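Local coordinates for protein internalin (Listeria monocytogenes serotype 4b, PDB 4FMZ) that probably helps the bacterium adhere to and invade host cells, presenting a curved leucine-rich repeat surface suited to binding protein partners, at residues A[10-15]-A[23-28]; A[135-140]-A[149-154]; A[104-109]-A[113-118]; A[171-176]-A[180-185]. All coordinates share one frame; numbering follows the deposited sequence.

Contact 1 (A[10-15]-A[23-28]); sequences APINQI and EGIRAV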
loop_
_atom_site.group_PDB
_atom_site.type_symbol
_atom_site.label_atom_id
_atom_site.label_comp_id
_atom_site.label_asym_id
_atom_site.label_seq_id
_atom_site.Cartn_x
_atom_site.Cartn_y
_atom_site.Cartn_z
ATOM N N ALA A 10 6.589 -41.706 -2.015
ATOM C CA ALA A 10 6.761 -41.613 -3.451
ATOM C C ALA A 10 7.843 -40.596 -3.820
ATOM O O ALA A 10 8.125 -39.702 -3.017
ATOM C CB ALA A 10 5.433 -41.227 -4.108
ATOM N N PRO A 11 8.456 -40.706 -5.019
ATOM C CA PRO A 11 9.449 -39.692 -5.432
ATOM C C PRO A 11 8.851 -38.282 -5.466
ATOM O O PRO A 11 7.675 -38.113 -5.816
ATOM C CB PRO A 11 9.849 -40.148 -6.840
ATOM C CG PRO A 11 9.547 -41.625 -6.858
ATOM C CD PRO A 11 8.273 -41.725 -6.070
ATOM N N ILE A 12 9.652 -37.275 -5.071
ATOM C CA ILE A 12 9.242 -35.862 -5.083
ATOM C C ILE A 12 8.640 -35.491 -6.454
ATOM O O ILE A 12 7.574 -34.873 -6.489
ATOM C CB ILE A 12 10.424 -34.895 -4.713
ATOM C CG1 ILE A 12 10.905 -35.108 -3.272
ATOM C CG2 ILE A 12 10.037 -33.407 -4.932
ATOM C CD1 ILE A 12 12.268 -34.503 -2.898
ATOM N N ASN A 13 9.299 -35.883 -7.564
ATOM C CA ASN A 13 8.835 -35.501 -8.900
ATOM C C ASN A 13 7.604 -36.319 -9.382
ATOM O O ASN A 13 7.080 -36.039 -10.464
ATOM C CB ASN A 13 9.965 -35.532 -9.923
ATOM C CG ASN A 13 10.524 -36.904 -10.203
ATOM O OD1 ASN A 13 10.243 -37.886 -9.512
ATOM N ND2 ASN A 13 11.349 -36.985 -11.226
ATOM N N GLN A 14 7.148 -37.314 -8.581
ATOM C CA GLN A 14 5.905 -38.055 -8.842
ATOM C C GLN A 14 4.732 -37.291 -8.224
ATOM O O GLN A 14 3.624 -37.292 -8.774
ATOM C CB GLN A 14 5.952 -39.487 -8.279
ATOM C CG GLN A 14 4.648 -40.282 -8.454
ATOM C CD GLN A 14 4.687 -41.646 -7.802
ATOM O OE1 GLN A 14 5.572 -42.463 -8.065
ATOM N NE2 GLN A 14 3.700 -41.946 -6.975
ATOM N N ILE A 15 4.965 -36.708 -7.034
ATOM C CA ILE A 15 3.957 -35.994 -6.248
ATOM C C ILE A 15 3.815 -34.555 -6.763
ATOM O O ILE A 15 2.694 -34.050 -6.860
ATOM C CB ILE A 15 4.324 -36.049 -4.728
ATOM C CG1 ILE A 15 4.409 -37.503 -4.177
ATOM C CG2 ILE A 15 3.392 -35.179 -3.886
ATOM C CD1 ILE A 15 3.031 -38.365 -4.145
ATOM N N GLU A 23 11.764 -28.889 -7.147
ATOM C CA GLU A 23 13.074 -28.389 -6.716
ATOM C C GLU A 23 12.985 -27.724 -5.328
ATOM O O GLU A 23 13.854 -27.960 -4.497
ATOM C CB GLU A 23 13.680 -27.430 -7.759
ATOM C CG GLU A 23 14.962 -26.710 -7.360
ATOM C CD GLU A 23 16.121 -27.529 -6.830
ATOM O OE1 GLU A 23 16.242 -28.727 -7.180
ATOM O OE2 GLU A 23 16.932 -26.948 -6.074
ATOM N N GLY A 24 11.923 -26.964 -5.070
ATOM C CA GLY A 24 11.713 -26.313 -3.781
ATOM C C GLY A 24 11.480 -27.286 -2.647
ATOM O O GLY A 24 11.926 -27.042 -1.521
ATOM N N ILE A 25 10.752 -28.391 -2.933
ATOM C CA ILE A 25 10.498 -29.471 -1.976
ATOM C C ILE A 25 11.830 -30.182 -1.674
ATOM O O ILE A 25 12.144 -30.411 -0.504
ATOM C CB ILE A 25 9.386 -30.453 -2.482
ATOM C CG1 ILE A 25 8.019 -29.725 -2.652
ATOM C CG2 ILE A 25 9.233 -31.680 -1.561
ATOM C CD1 ILE A 25 7.363 -29.143 -1.361
ATOM N N ARG A 26 12.614 -30.511 -2.729
ATOM C CA ARG A 26 13.936 -31.140 -2.603
ATOM C C ARG A 26 14.848 -30.282 -1.723
ATOM O O ARG A 26 15.444 -30.805 -0.783
ATOM C CB ARG A 26 14.579 -31.349 -3.990
ATOM C CG ARG A 26 15.922 -32.093 -3.925
ATOM C CD ARG A 26 16.974 -31.595 -4.916
ATOM N NE ARG A 26 17.271 -30.153 -4.844
ATOM C CZ ARG A 26 18.056 -29.560 -3.940
ATOM N NH1 ARG A 26 18.603 -30.265 -2.961
ATOM N NH2 ARG A 26 18.287 -28.259 -4.005
ATOM N N ALA A 27 14.895 -28.954 -1.996
ATOM C CA ALA A 27 15.733 -28.001 -1.270
ATOM C C ALA A 27 15.331 -27.864 0.198
ATOM O O ALA A 27 16.219 -27.887 1.051
ATOM C CB ALA A 27 15.710 -26.640 -1.947
ATOM N N VAL A 28 14.023 -27.742 0.509
ATOM C CA VAL A 28 13.582 -27.577 1.896
ATOM C C VAL A 28 13.853 -28.862 2.719
ATOM O O VAL A 28 14.193 -28.753 3.896
ATOM C CB VAL A 28 12.113 -27.072 2.026
ATOM C CG1 VAL A 28 11.083 -28.150 1.677
ATOM C CG2 VAL A 28 11.843 -26.472 3.405
#

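Contact 2 (A[135-140]-A[149-154]); sequences YSLNLG and SPLSNM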
loop_
_atom_site.group_PDB
_atom_site.type_symbol
_atom_site.label_atom_id
_atom_site.label_comp_id
_atom_site.label_asym_id
_atom_site.label_seq_id
_atom_site.Cartn_x
_atom_site.Cartn_y
_atom_site.Cartn_z
ATOM N N TYR A 135 -5.362 -9.733 8.858
ATOM C CA TYR A 135 -4.624 -8.649 9.503
ATOM C C TYR A 135 -3.971 -7.757 8.444
ATOM O O TYR A 135 -3.957 -6.539 8.606
ATOM C CB TYR A 135 -3.571 -9.228 10.460
ATOM C CG TYR A 135 -2.677 -8.202 11.123
ATOM C CD1 TYR A 135 -3.047 -7.600 12.319
ATOM C CD2 TYR A 135 -1.413 -7.914 10.612
ATOM C CE1 TYR A 135 -2.202 -6.703 12.970
ATOM C CE2 TYR A 135 -0.569 -6.999 11.242
ATOM C CZ TYR A 135 -0.970 -6.397 12.424
ATOM O OH TYR A 135 -0.154 -5.510 13.080
ATOM N N SER A 136 -3.425 -8.351 7.374
ATOM C CA SER A 136 -2.777 -7.607 6.301
ATOM C C SER A 136 -3.161 -8.198 4.948
ATOM O O SER A 136 -2.950 -9.385 4.711
ATOM C CB SER A 136 -1.264 -7.618 6.483
ATOM O OG SER A 136 -0.643 -6.906 5.427
ATOM N N LEU A 137 -3.740 -7.367 4.076
ATOM C CA LEU A 137 -4.192 -7.802 2.769
ATOM C C LEU A 137 -3.645 -6.913 1.672
ATOM O O LEU A 137 -3.701 -5.694 1.778
ATOM C CB LEU A 137 -5.729 -7.815 2.734
ATOM C CG LEU A 137 -6.407 -8.281 1.435
ATOM C CD1 LEU A 137 -6.145 -9.777 1.164
ATOM C CD2 LEU A 137 -7.905 -7.999 1.497
ATOM N N ASN A 138 -3.129 -7.526 0.609
ATOM C CA ASN A 138 -2.594 -6.790 -0.534
ATOM C C ASN A 138 -3.294 -7.234 -1.822
ATOM O O ASN A 138 -3.046 -8.342 -2.323
ATOM C CB ASN A 138 -1.063 -6.965 -0.656
ATOM C CG ASN A 138 -0.441 -6.090 -1.723
ATOM O OD1 ASN A 138 -1.131 -5.406 -2.485
ATOM N ND2 ASN A 138 0.885 -6.119 -1.830
ATOM N N LEU A 139 -4.144 -6.355 -2.360
ATOM C CA LEU A 139 -4.883 -6.573 -3.615
ATOM C C LEU A 139 -4.382 -5.616 -4.728
ATOM O O LEU A 139 -5.048 -5.434 -5.761
ATOM C CB LEU A 139 -6.397 -6.387 -3.389
ATOM C CG LEU A 139 -7.078 -7.426 -2.471
ATOM C CD1 LEU A 139 -8.539 -7.067 -2.248
ATOM C CD2 LEU A 139 -6.963 -8.831 -3.036
ATOM N N GLY A 140 -3.202 -5.049 -4.505
ATOM C CA GLY A 140 -2.580 -4.100 -5.416
ATOM C C GLY A 140 -2.411 -4.586 -6.840
ATOM O O GLY A 140 -2.049 -5.736 -7.062
ATOM N N SER A 149 -16.965 -5.330 -1.656
ATOM C CA SER A 149 -17.943 -5.730 -0.632
ATOM C C SER A 149 -17.531 -6.997 0.166
ATOM O O SER A 149 -17.751 -6.984 1.381
ATOM C CB SER A 149 -19.354 -5.871 -1.202
ATOM O OG SER A 149 -19.435 -6.812 -2.261
ATOM N N PRO A 150 -16.833 -8.026 -0.403
ATOM C CA PRO A 150 -16.446 -9.189 0.423
ATOM C C PRO A 150 -15.392 -8.892 1.511
ATOM O O PRO A 150 -15.114 -9.770 2.320
ATOM C CB PRO A 150 -15.895 -10.179 -0.609
ATOM C CG PRO A 150 -16.469 -9.737 -1.914
ATOM C CD PRO A 150 -16.494 -8.262 -1.821
ATOM N N LEU A 151 -14.825 -7.672 1.561
ATOM C CA LEU A 151 -13.861 -7.294 2.609
ATOM C C LEU A 151 -14.546 -6.847 3.918
ATOM O O LEU A 151 -13.884 -6.813 4.956
ATOM C CB LEU A 151 -12.962 -6.135 2.141
ATOM C CG LEU A 151 -12.103 -6.319 0.900
ATOM C CD1 LEU A 151 -11.139 -5.136 0.731
ATOM C CD2 LEU A 151 -11.340 -7.615 0.944
ATOM N N SER A 152 -15.841 -6.471 3.849
ATOM C CA SER A 152 -16.633 -5.860 4.923
ATOM C C SER A 152 -16.556 -6.555 6.308
ATOM O O SER A 152 -16.653 -5.841 7.310
ATOM C CB SER A 152 -18.088 -5.692 4.497
ATOM O OG SER A 152 -18.772 -6.920 4.317
ATOM N N ASN A 153 -16.358 -7.890 6.388
ATOM C CA ASN A 153 -16.304 -8.569 7.696
ATOM C C ASN A 153 -14.875 -8.690 8.286
ATOM O O ASN A 153 -14.709 -9.291 9.350
ATOM C CB ASN A 153 -16.956 -9.960 7.621
ATOM C CG ASN A 153 -18.421 -9.902 7.259
ATOM O OD1 ASN A 153 -19.176 -9.051 7.747
ATOM N ND2 ASN A 153 -18.847 -10.790 6.368
HETATM N N MSE A 154 -13.876 -8.060 7.660
HETATM C CA MSE A 154 -12.489 -8.128 8.152
HETATM C C MSE A 154 -12.245 -7.009 9.159
HETATM O O MSE A 154 -11.418 -6.133 8.932
HETATM C CB MSE A 154 -11.491 -8.052 6.992
HETATM C CG MSE A 154 -11.541 -9.241 6.068
HETATM SE SE MSE A 154 -10.366 -8.906 4.576
HETATM C CE MSE A 154 -10.644 -10.590 3.651
#

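Contact 3 (A[104-109]-A[113-118]); sequences SALQNL and RELYLN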
loop_
_atom_site.group_PDB
_atom_site.type_symbol
_atom_site.label_atom_id
_atom_site.label_comp_id
_atom_site.label_asym_id
_atom_site.label_seq_id
_atom_site.Cartn_x
_atom_site.Cartn_y
_atom_site.Cartn_z
ATOM N N SER A 104 -11.323 -19.026 -5.630
ATOM C CA SER A 104 -12.296 -19.902 -4.946
ATOM C C SER A 104 -11.638 -20.782 -3.887
ATOM O O SER A 104 -12.191 -20.953 -2.808
ATOM C CB SER A 104 -13.024 -20.801 -5.946
ATOM O OG SER A 104 -13.867 -20.052 -6.807
ATOM N N ALA A 105 -10.435 -21.293 -4.185
ATOM C CA ALA A 105 -9.672 -22.193 -3.315
ATOM C C ALA A 105 -9.272 -21.577 -1.968
ATOM O O ALA A 105 -8.895 -22.319 -1.069
ATOM C CB ALA A 105 -8.430 -22.659 -4.038
ATOM N N LEU A 106 -9.375 -20.246 -1.805
ATOM C CA LEU A 106 -9.007 -19.625 -0.532
ATOM C C LEU A 106 -10.170 -19.583 0.465
ATOM O O LEU A 106 -9.953 -19.232 1.635
ATOM C CB LEU A 106 -8.504 -18.194 -0.770
ATOM C CG LEU A 106 -7.368 -18.003 -1.785
ATOM C CD1 LEU A 106 -6.951 -16.544 -1.862
ATOM C CD2 LEU A 106 -6.168 -18.878 -1.447
ATOM N N GLN A 107 -11.395 -19.922 0.013
ATOM C CA GLN A 107 -12.616 -19.774 0.813
ATOM C C GLN A 107 -12.593 -20.478 2.185
ATOM O O GLN A 107 -13.144 -19.909 3.113
ATOM C CB GLN A 107 -13.879 -20.160 0.029
ATOM C CG GLN A 107 -14.050 -21.636 -0.320
ATOM C CD GLN A 107 -14.845 -21.856 -1.592
ATOM O OE1 GLN A 107 -15.770 -21.116 -1.926
ATOM N NE2 GLN A 107 -14.502 -22.894 -2.334
ATOM N N ASN A 108 -11.950 -21.650 2.339
ATOM C CA ASN A 108 -11.938 -22.344 3.639
ATOM C C ASN A 108 -10.671 -22.028 4.465
ATOM O O ASN A 108 -10.507 -22.562 5.567
ATOM C CB ASN A 108 -12.067 -23.862 3.450
ATOM C CG ASN A 108 -13.333 -24.328 2.760
ATOM O OD1 ASN A 108 -14.353 -23.632 2.723
ATOM N ND2 ASN A 108 -13.300 -25.535 2.206
ATOM N N LEU A 109 -9.781 -21.150 3.951
ATOM C CA LEU A 109 -8.525 -20.851 4.654
ATOM C C LEU A 109 -8.755 -19.726 5.679
ATOM O O LEU A 109 -8.095 -18.686 5.648
ATOM C CB LEU A 109 -7.395 -20.521 3.653
ATOM C CG LEU A 109 -7.196 -21.472 2.454
ATOM C CD1 LEU A 109 -5.947 -21.099 1.667
ATOM C CD2 LEU A 109 -7.094 -22.933 2.899
ATOM N N ARG A 113 -3.997 -14.738 8.033
ATOM C CA ARG A 113 -3.721 -13.463 8.692
ATOM C C ARG A 113 -3.096 -12.495 7.684
ATOM O O ARG A 113 -3.403 -11.293 7.685
ATOM C CB ARG A 113 -2.774 -13.671 9.895
ATOM C CG ARG A 113 -3.261 -14.641 10.971
ATOM C CD ARG A 113 -4.508 -14.205 11.738
ATOM N NE ARG A 113 -4.515 -12.797 12.166
ATOM C CZ ARG A 113 -3.871 -12.315 13.229
ATOM N NH1 ARG A 113 -3.106 -13.109 13.969
ATOM N NH2 ARG A 113 -3.969 -11.030 13.544
ATOM N N GLU A 114 -2.220 -13.024 6.820
ATOM C CA GLU A 114 -1.546 -12.227 5.794
ATOM C C GLU A 114 -1.731 -12.875 4.425
ATOM O O GLU A 114 -1.390 -14.052 4.239
ATOM C CB GLU A 114 -0.053 -12.051 6.112
ATOM C CG GLU A 114 0.230 -11.303 7.401
ATOM C CD GLU A 114 1.621 -10.713 7.527
ATOM O OE1 GLU A 114 2.284 -10.500 6.484
ATOM O OE2 GLU A 114 2.047 -10.462 8.680
ATOM N N LEU A 115 -2.304 -12.121 3.484
ATOM C CA LEU A 115 -2.575 -12.618 2.139
ATOM C C LEU A 115 -2.236 -11.574 1.084
ATOM O O LEU A 115 -2.849 -10.502 1.071
ATOM C CB LEU A 115 -4.053 -13.047 2.033
ATOM C CG LEU A 115 -4.590 -13.437 0.649
ATOM C CD1 LEU A 115 -3.957 -14.753 0.131
ATOM C CD2 LEU A 115 -6.082 -13.560 0.702
ATOM N N TYR A 116 -1.235 -11.872 0.211
ATOM C CA TYR A 116 -0.851 -10.949 -0.877
ATOM C C TYR A 116 -1.219 -11.578 -2.205
ATOM O O TYR A 116 -0.814 -12.705 -2.506
ATOM C CB TYR A 116 0.646 -10.556 -0.882
ATOM C CG TYR A 116 1.223 -9.951 0.383
ATOM C CD1 TYR A 116 0.400 -9.549 1.432
ATOM C CD2 TYR A 116 2.593 -9.772 0.526
ATOM C CE1 TYR A 116 0.932 -9.031 2.611
ATOM C CE2 TYR A 116 3.137 -9.249 1.698
ATOM C CZ TYR A 116 2.300 -8.876 2.737
ATOM O OH TYR A 116 2.821 -8.410 3.915
ATOM N N LEU A 117 -2.014 -10.848 -2.971
ATOM C CA LEU A 117 -2.522 -11.229 -4.283
ATOM C C LEU A 117 -2.211 -10.127 -5.283
ATOM O O LEU A 117 -2.888 -9.996 -6.308
ATOM C CB LEU A 117 -4.041 -11.454 -4.177
ATOM C CG LEU A 117 -4.487 -12.688 -3.396
ATOM C CD1 LEU A 117 -5.931 -12.557 -2.981
ATOM C CD2 LEU A 117 -4.275 -13.948 -4.209
ATOM N N ASN A 118 -1.191 -9.324 -4.970
ATOM C CA ASN A 118 -0.771 -8.186 -5.793
ATOM C C ASN A 118 -0.275 -8.626 -7.161
ATOM O O ASN A 118 0.407 -9.643 -7.281
ATOM C CB ASN A 118 0.321 -7.362 -5.093
ATOM C CG ASN A 118 1.544 -8.177 -4.737
ATOM O OD1 ASN A 118 1.499 -9.070 -3.889
ATOM N ND2 ASN A 118 2.644 -7.945 -5.423
#

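Contact 4 (A[171-176]-A[180-185]); sequences TPIANL and YSLSLN. With EDO (1,2-ethanediol), chain C.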
loop_
_atom_site.group_PDB
_atom_site.type_symbol
_atom_site.label_atom_id
_atom_site.label_comp_id
_atom_site.label_asym_id
_atom_site.label_seq_id
_atom_site.Cartn_x
_atom_site.Cartn_y
_atom_site.Cartn_z
ATOM N N THR A 171 -17.117 2.195 0.227
ATOM C CA THR A 171 -18.054 1.946 1.341
ATOM C C THR A 171 -17.686 0.660 2.131
ATOM O O THR A 171 -17.655 0.748 3.357
ATOM C CB THR A 171 -19.540 1.910 0.882
ATOM O OG1 THR A 171 -19.855 3.122 0.200
ATOM C CG2 THR A 171 -20.514 1.763 2.043
ATOM N N PRO A 172 -17.316 -0.494 1.508
ATOM C CA PRO A 172 -16.945 -1.667 2.331
ATOM C C PRO A 172 -15.754 -1.423 3.268
ATOM O O PRO A 172 -15.687 -2.063 4.318
ATOM C CB PRO A 172 -16.593 -2.735 1.290
ATOM C CG PRO A 172 -17.330 -2.313 0.061
ATOM C CD PRO A 172 -17.262 -0.825 0.066
ATOM N N ILE A 173 -14.820 -0.511 2.892
ATOM C CA ILE A 173 -13.610 -0.208 3.683
ATOM C C ILE A 173 -13.994 0.549 4.979
ATOM O O ILE A 173 -13.246 0.484 5.959
ATOM C CB ILE A 173 -12.542 0.561 2.850
ATOM C CG1 ILE A 173 -12.140 -0.248 1.596
ATOM C CG2 ILE A 173 -11.291 0.898 3.696
ATOM C CD1 ILE A 173 -11.261 0.533 0.619
ATOM N N ALA A 174 -15.158 1.229 4.999
ATOM C CA ALA A 174 -15.629 1.954 6.188
ATOM C C ALA A 174 -15.744 1.028 7.417
ATOM O O ALA A 174 -15.537 1.484 8.543
ATOM C CB ALA A 174 -16.970 2.618 5.916
ATOM N N ASN A 175 -16.028 -0.272 7.192
ATOM C CA ASN A 175 -16.183 -1.266 8.262
ATOM C C ASN A 175 -14.871 -1.674 8.920
ATOM O O ASN A 175 -14.874 -2.261 10.009
ATOM C CB ASN A 175 -16.844 -2.533 7.705
ATOM C CG ASN A 175 -18.304 -2.422 7.383
ATOM O OD1 ASN A 175 -18.914 -1.351 7.437
ATOM N ND2 ASN A 175 -18.910 -3.555 7.079
ATOM N N LEU A 176 -13.760 -1.402 8.254
ATOM C CA LEU A 176 -12.446 -1.854 8.702
ATOM C C LEU A 176 -11.798 -0.793 9.590
ATOM O O LEU A 176 -10.733 -0.271 9.268
ATOM C CB LEU A 176 -11.587 -2.200 7.452
ATOM C CG LEU A 176 -12.348 -2.921 6.301
ATOM C CD1 LEU A 176 -11.437 -3.242 5.134
ATOM C CD2 LEU A 176 -13.068 -4.199 6.793
ATOM N N TYR A 180 -4.747 0.708 10.210
ATOM C CA TYR A 180 -3.634 1.536 10.661
ATOM C C TYR A 180 -2.979 2.202 9.467
ATOM O O TYR A 180 -2.581 3.365 9.545
ATOM C CB TYR A 180 -2.605 0.663 11.401
ATOM C CG TYR A 180 -1.478 1.447 12.017
ATOM C CD1 TYR A 180 -1.631 2.073 13.253
ATOM C CD2 TYR A 180 -0.262 1.583 11.360
ATOM C CE1 TYR A 180 -0.602 2.815 13.819
ATOM C CE2 TYR A 180 0.776 2.327 11.914
ATOM C CZ TYR A 180 0.602 2.938 13.148
ATOM O OH TYR A 180 1.625 3.645 13.725
ATOM N N SER A 181 -2.848 1.452 8.370
ATOM C CA SER A 181 -2.232 1.913 7.125
ATOM C C SER A 181 -3.088 1.448 5.939
ATOM O O SER A 181 -3.403 0.258 5.829
ATOM C CB SER A 181 -0.802 1.396 7.030
ATOM O OG SER A 181 -0.213 1.766 5.792
ATOM N N LEU A 182 -3.468 2.383 5.065
ATOM C CA LEU A 182 -4.339 2.097 3.918
ATOM C C LEU A 182 -3.821 2.731 2.636
ATOM O O LEU A 182 -3.549 3.932 2.623
ATOM C CB LEU A 182 -5.773 2.619 4.213
ATOM C CG LEU A 182 -6.792 2.682 3.054
ATOM C CD1 LEU A 182 -7.199 1.279 2.565
ATOM C CD2 LEU A 182 -8.043 3.460 3.472
ATOM N N SER A 183 -3.746 1.937 1.547
ATOM C CA SER A 183 -3.362 2.440 0.240
ATOM C C SER A 183 -4.493 2.261 -0.758
ATOM O O SER A 183 -5.000 1.151 -0.937
ATOM C CB SER A 183 -2.092 1.772 -0.285
ATOM O OG SER A 183 -1.731 2.377 -1.520
ATOM N N LEU A 184 -4.889 3.372 -1.398
ATOM C CA LEU A 184 -5.931 3.402 -2.421
ATOM C C LEU A 184 -5.433 4.166 -3.650
ATOM O O LEU A 184 -6.220 4.805 -4.356
ATOM C CB LEU A 184 -7.223 4.015 -1.864
ATOM C CG LEU A 184 -7.971 3.161 -0.805
ATOM C CD1 LEU A 184 -9.212 3.870 -0.335
ATOM C CD2 LEU A 184 -8.342 1.763 -1.342
ATOM N N ASN A 185 -4.128 4.057 -3.922
ATOM C CA ASN A 185 -3.485 4.762 -5.038
ATOM C C ASN A 185 -4.007 4.309 -6.392
ATOM O O ASN A 185 -4.261 3.123 -6.594
ATOM C CB ASN A 185 -1.964 4.545 -5.014
ATOM C CG ASN A 185 -1.250 5.159 -3.843
ATOM O OD1 ASN A 185 -1.715 6.114 -3.211
ATOM N ND2 ASN A 185 -0.076 4.634 -3.544
HETATM C C1 EDO C . -0.892 0.169 2.848
HETATM O O1 EDO C . 0.205 0.891 2.302
HETATM C C2 EDO C . -0.349 -1.072 3.572
HETATM O O2 EDO C . 0.445 -0.624 4.654
#

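Contact 1 (A[10-15]-A[23-28])
I12 reaches from the start of the short helix 12-15 to helix 19-29 and meets I25 and R26 there. At CB its chain forks. CG2 lies anti to the backbone N and takes the I25 side, with I25 CG2 at 3.9 Å and I25 CB at a similar distance. CG1 lies anti to the carbonyl carbon (chi1 -65°). It passes the same I25 methyl more loosely and carries the chain on toward the neighbouring residue. The tip, CD1, rests on the helix backbone, 3.8 Å from R26 CA and close to R26 N and CB. So I12 straddles two successive residues of the helix. R26 offers only the root of its side chain here. Its far end bends back along its own helix and grips E23 side-on, with NE to E23 OE1 at 2.9 Å and NH2 to E23 OE2 at 2.8 Å. R26 NH1 also bonds K31 O. I25 also packs on L49 of strand 48-50. This is plain helix-helix packing in the small helical domain that caps the N-terminal end of internalin repeat arrays.

Contact 2 (A[135-140]-A[149-154])
L151 and M154 point inward from segment 149-154; L151 closes on L137 and L139, and M154 on L137. The segment begins at S149, whose OG bonds D147 just before it. S149 O accepts S152 N at 3.2 Å, a bond that curls the chain into a 3-10 turn. P150 follows, and then L151 turns into the core. L151 CG is anti to its carbonyl carbon (chi1 -59°); this points CG at the strand, and CD2 is the branch that touches. L151 CD2 comes within 3.5 Å of L137 CD2, a tight fit for two methyls, with the two side chains slanted across one another. The same L151 CD2 lies 4.3 Å from L139 CD1, so one methyl serves L137 and L139, the second just past the strand's end. S152 and N153 are the middle of a type I turn, closed by M154 N on L151 O at 3.0 Å. That turn brings M154, a selenomethionine, back inward. Its chain is extended beyond CG and lays SE 4.0 Å from L137 CD2, crossing L137 at about a right angle. L137 CD2 thus meets both from one general direction. On the strand side, N138 OD1 folds back to accept G140 N at 2.9 Å (155° at the hydrogen). This Asx turn bends the chain out of the strand, and L139 O is taken up by N142 ND2. A short concave-side strand facing a 3-10 turn on the convex side, with leucines filling the gap, is the hallmark of one internalin leucine-rich repeat coil.

Contact 3 (A[104-109]-A[113-118])
L106 O accepts L109 N at 3.0 Å and so closes the type I turn from L106 to L109. The turn follows a 3-10 curl in which S104 O takes Q107 N at 3.1 Å. These two bonds set the backbone from which L106 points at the strand. Its CG is anti to the carbonyl carbon (chi1 -54°), and CD1 is the branch that reaches across. L106 and L115 meet tip to tip. L106 CD1 stands 4.0 Å from L115 CD1 and equally near L115 CD2, so a single methyl faces the fork of the opposing leucine. L117, just past the strand and pointing the same way, adds CD1 at 4.3 Å from L106 CD1, a looser touch. All three leucines are buried, and the contact across is purely apolar. The strand's other side carries polar chemistry: E114 OE1 bonds Y94 OH, and the Y116 ring meets the Y94 ring edge to face. Within the solenoid, L106 also rests on I81 and on L93 of strand 92-94, the strand that leads into its turn. L115 lies between L93 of strand 92-94 and L137 of strand 136-138, which places strand 114-116 in parallel between those two.

Contact 4 (A[171-176]-A[180-185])
This contact belongs to the leucine-rich repeat core, where the convex turn 171-176 packs against the strand that follows it, 181-183. I173 is the residue that spans the gap. It comes from a turn of helical backbone angles, tied by A174 N to T171 O and by L176 N to I173 O, both at 3.0 Å. Its two branches divide the work. CG2, anti to the backbone N, goes to L182 and approaches L182 CD2 at 4.1 Å, the two side chains running aslant. CG1 turns the other way (chi1 -58°) and carries CD1 out to L184. There the side chains meet tip to tip, with I173 CD1 3.7 Å from L184 CD2 and a little farther from L184 CD1. One beta-branched residue therefore touches L182 in the strand and L184 just beyond it. Neighbouring coils complete the packing: I173 also rests on L148, while L182 lies between L160 and F204 of the flanking strands. Polar backbone at the strand's end is satisfied too, as L184 O accepts N209 ND2. S181 and S183 alternate with the leucines and turn to the concave face, the surface that binds host receptors in related internalins. A 1,2-ethanediol, probably from the crystallisation liquor, sits against them. Its O1 lies 3.6 Å from S183 CB. At its other end, S181 OG, set anti to the backbone N (chi1 177°), shares a hydrogen bond with ethanediol O2 at 2.7 Å.

In the fold
All four contacts are buried and apolar across their segments, but belong to two kinds of structure. Contact 1 joins helices in the N-terminal cap, its centre about 35 Å from the chain's centre, and a salt bridge flanks it. Contacts 2, 3 and 4 pair a strand with a convex turn. In contact 2 the strand leads into the turn; in 3 and 4 the turn leads into the strand. Contacts 3 and 2 use successive strands, probably bonded Y135 N to R113 O and L117 N to N138 O. Contacts 2 and 4 meet on the convex side, where N175 ND2 probably bonds S152 O. Inward turn residues differ: leucine plus methionine (as selenomethionine) in 2, leucine in 3, isoleucine in 4.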